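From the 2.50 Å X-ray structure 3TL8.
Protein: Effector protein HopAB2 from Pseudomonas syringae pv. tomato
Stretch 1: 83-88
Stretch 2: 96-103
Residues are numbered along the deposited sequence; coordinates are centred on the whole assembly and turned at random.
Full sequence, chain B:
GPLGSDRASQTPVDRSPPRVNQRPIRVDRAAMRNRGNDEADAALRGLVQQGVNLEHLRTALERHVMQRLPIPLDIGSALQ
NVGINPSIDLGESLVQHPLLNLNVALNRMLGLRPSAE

Stretch 1, residues 83-88: GINPSI
Stretch 2, residues 96-103: QHPLLNLN

The most unusual feature of this contact is the cis peptide bond that joins Pro86 to Ser87. Cis bonds are very uncommon where the residue that follows is not proline, and this one draws Pro86 CA and Ser87 CA to within 2.9 Å of each other. Ser87 is itself extended at phi/psi -153/167, with chi1 at -91°.

Nearly as distinctive is the double employment of His97, whose imidazole caps a helix within its own stretch while offering a ring face to an isoleucine of the other. His97 occupies the N-cap position, with an extended backbone (phi/psi -159/142) and a t rotamer (chi1 -164°, chi2 -87°). These angles bring ND1 back toward the first turn, where it accepts a hydrogen bond from Leu99 N at 2.9 Å with an N-H...acceptor angle of 138°. The first turn of a helix leaves amide groups without backbone acceptors, and a histidine nitrogen can satisfy one of them. Over one face of the same ring lies Ile88, its CG1 3.5 Å from the ring centroid and 20° off the normal, a CH-pi contact; the closest atoms are Ile88 CG1 and His97 CE1, 3.3 Å apart. Ile88 has phi/psi -63/76 and an m,t side chain (chi1 -42°, chi2 176°), and its CA-to-CB bond points sideways.

Stretch 2 begins with the extended Gln96, which lies out of reach of stretch 1, and becomes helical at Pro98. Proline suits this first helical position because its nitrogen has no hydrogen to leave unsatisfied and its ring fixes phi, here -57° with psi -46°; the pucker is C-gamma exo. The helix then runs through Asn103 and beyond, with phi near -60° and psi near -40°. Asn101 N bonds to His97 O at 3.1 Å, Leu102 N to Pro98 O at 2.9 Å, and Asn103 N to Leu99 O at 3.0 Å.

Stretch 1 has no regular helix or strand. It starts at Gly83, where a preceding helix ends in a Schellman motif. The positive phi (91/-11) would jam a CB against the preceding carbonyl oxygen, so glycine fits here. Ile84 (-78/110), Asn85 (-77/113) and Pro86 (-64/143, C-gamma exo) carry the chain onward in an open conformation.

The closest CA atoms across the stretches are those of Ile84 and Pro98, 6.3 Å apart. The CA-to-CB bond of Ile84 (m,t; -63°, 178°) points toward stretch 2. Its CG2 lies 4.1 Å from both Pro98 CB and Leu99 CD2, while CD1 reaches to 3.3 Å from Leu102 CD2. Leu102 adopts t,p (-178°, 61°), whereas Leu99 is m,t (-79°, 169°); the CA-to-CB bonds of both point toward stretch 1.

Leu99 links the two isoleucines, for its CD1 approaches Ile88 CG1 at 3.5 Å while its CD2 meets Ile84. The CA-to-CB bond of Ser87 points away, yet Ser87 CA and OG lie 4.1 and 4.2 Å from Leu99 CD1. No hydrogen bond crosses between the stretches; 386 Å² is buried chiefly through apolar packing, which suits the buried isoleucines and leucines.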

# COMPACT_ATOMS: atom_id res chain seq x y z
N GLY B 83 3.35 -26.31 7.88
CA GLY B 83 2.78 -26.04 6.57
C GLY B 83 2.83 -24.58 6.18
O GLY B 83 2.57 -24.24 5.02
N ILE B 84 3.16 -23.71 7.14
CA ILE B 84 3.29 -22.28 6.85
C ILE B 84 4.61 -21.99 6.16
O ILE B 84 5.67 -22.07 6.78
CB ILE B 84 3.22 -21.42 8.13
CG1 ILE B 84 1.85 -21.55 8.80
CG2 ILE B 84 3.49 -19.96 7.79
CD1 ILE B 84 1.74 -20.77 10.09
N ASN B 85 4.53 -21.63 4.89
CA ASN B 85 5.73 -21.37 4.11
C ASN B 85 6.37 -20.01 4.41
O ASN B 85 5.78 -18.97 4.13
CB ASN B 85 5.44 -21.46 2.61
CG ASN B 85 4.78 -22.79 2.22
OD1 ASN B 85 4.94 -23.80 2.90
ND2 ASN B 85 4.05 -22.77 1.11
N PRO B 86 7.57 -20.02 5.00
CA PRO B 86 8.36 -18.80 4.91
C PRO B 86 8.67 -18.61 3.43
O PRO B 86 8.87 -19.63 2.76
CB PRO B 86 9.64 -19.16 5.67
CG PRO B 86 9.22 -20.20 6.63
CD PRO B 86 8.18 -21.00 5.91
N SER B 87 8.69 -17.38 2.92
CA SER B 87 8.39 -16.19 3.71
C SER B 87 7.84 -15.10 2.81
O SER B 87 7.92 -15.19 1.59
CB SER B 87 9.64 -15.69 4.43
OG SER B 87 9.74 -16.27 5.72
N ILE B 88 7.27 -14.06 3.42
CA ILE B 88 6.71 -12.95 2.67
C ILE B 88 7.81 -12.25 1.89
O ILE B 88 8.27 -11.17 2.28
CB ILE B 88 6.01 -11.93 3.59
CG1 ILE B 88 5.18 -12.64 4.66
CG2 ILE B 88 5.15 -10.98 2.77
CD1 ILE B 88 4.55 -11.71 5.67
N GLN B 96 -3.93 -11.65 1.12
CA GLN B 96 -3.82 -12.43 2.35
C GLN B 96 -2.48 -13.12 2.40
O GLN B 96 -1.79 -13.23 1.39
CB GLN B 96 -4.94 -13.46 2.47
CG GLN B 96 -5.05 -14.42 1.29
CD GLN B 96 -6.07 -15.52 1.54
OE1 GLN B 96 -7.12 -15.56 0.89
NE2 GLN B 96 -5.76 -16.40 2.48
N HIS B 97 -2.12 -13.59 3.59
CA HIS B 97 -0.92 -14.38 3.77
C HIS B 97 -1.03 -15.19 5.05
O HIS B 97 -1.57 -14.70 6.05
CB HIS B 97 0.31 -13.49 3.85
CG HIS B 97 1.59 -14.22 3.66
ND1 HIS B 97 2.27 -14.82 4.70
CD2 HIS B 97 2.33 -14.46 2.55
CE1 HIS B 97 3.37 -15.39 4.24
NE2 HIS B 97 3.42 -15.19 2.93
N PRO B 98 -0.53 -16.43 5.03
CA PRO B 98 -0.52 -17.30 6.21
C PRO B 98 0.21 -16.66 7.38
O PRO B 98 -0.30 -16.68 8.49
CB PRO B 98 0.23 -18.54 5.71
CG PRO B 98 -0.06 -18.57 4.24
CD PRO B 98 -0.09 -17.13 3.81
N LEU B 99 1.38 -16.08 7.13
CA LEU B 99 2.11 -15.38 8.19
C LEU B 99 1.32 -14.25 8.88
O LEU B 99 1.39 -14.12 10.11
CB LEU B 99 3.45 -14.86 7.67
CG LEU B 99 4.57 -15.91 7.57
CD1 LEU B 99 5.79 -15.39 6.80
CD2 LEU B 99 4.96 -16.37 8.96
N LEU B 100 0.57 -13.44 8.12
CA LEU B 100 -0.20 -12.36 8.72
C LEU B 100 -1.33 -12.94 9.56
O LEU B 100 -1.57 -12.50 10.68
CB LEU B 100 -0.75 -11.40 7.68
CG LEU B 100 0.29 -10.61 6.88
CD1 LEU B 100 -0.32 -10.09 5.61
CD2 LEU B 100 0.88 -9.48 7.69
N ASN B 101 -2.03 -13.92 9.01
CA ASN B 101 -3.10 -14.59 9.74
C ASN B 101 -2.60 -15.19 11.05
O ASN B 101 -3.27 -15.09 12.07
CB ASN B 101 -3.74 -15.68 8.87
CG ASN B 101 -4.55 -15.11 7.72
OD1 ASN B 101 -5.10 -14.01 7.81
ND2 ASN B 101 -4.64 -15.87 6.63
N LEU B 102 -1.42 -15.81 11.00
CA LEU B 102 -0.82 -16.43 12.17
C LEU B 102 -0.44 -15.42 13.24
O LEU B 102 -0.66 -15.65 14.43
CB LEU B 102 0.43 -17.21 11.78
CG LEU B 102 1.07 -17.93 12.97
CD1 LEU B 102 0.08 -18.93 13.56
CD2 LEU B 102 2.36 -18.61 12.57
N ASN B 103 0.14 -14.31 12.82
CA ASN B 103 0.55 -13.27 13.74
C ASN B 103 -0.64 -12.77 14.56
O ASN B 103 -0.52 -12.48 15.75
CB ASN B 103 1.20 -12.14 12.96
CG ASN B 103 1.80 -11.08 13.84
OD1 ASN B 103 2.72 -11.34 14.62
ND2 ASN B 103 1.29 -9.86 13.70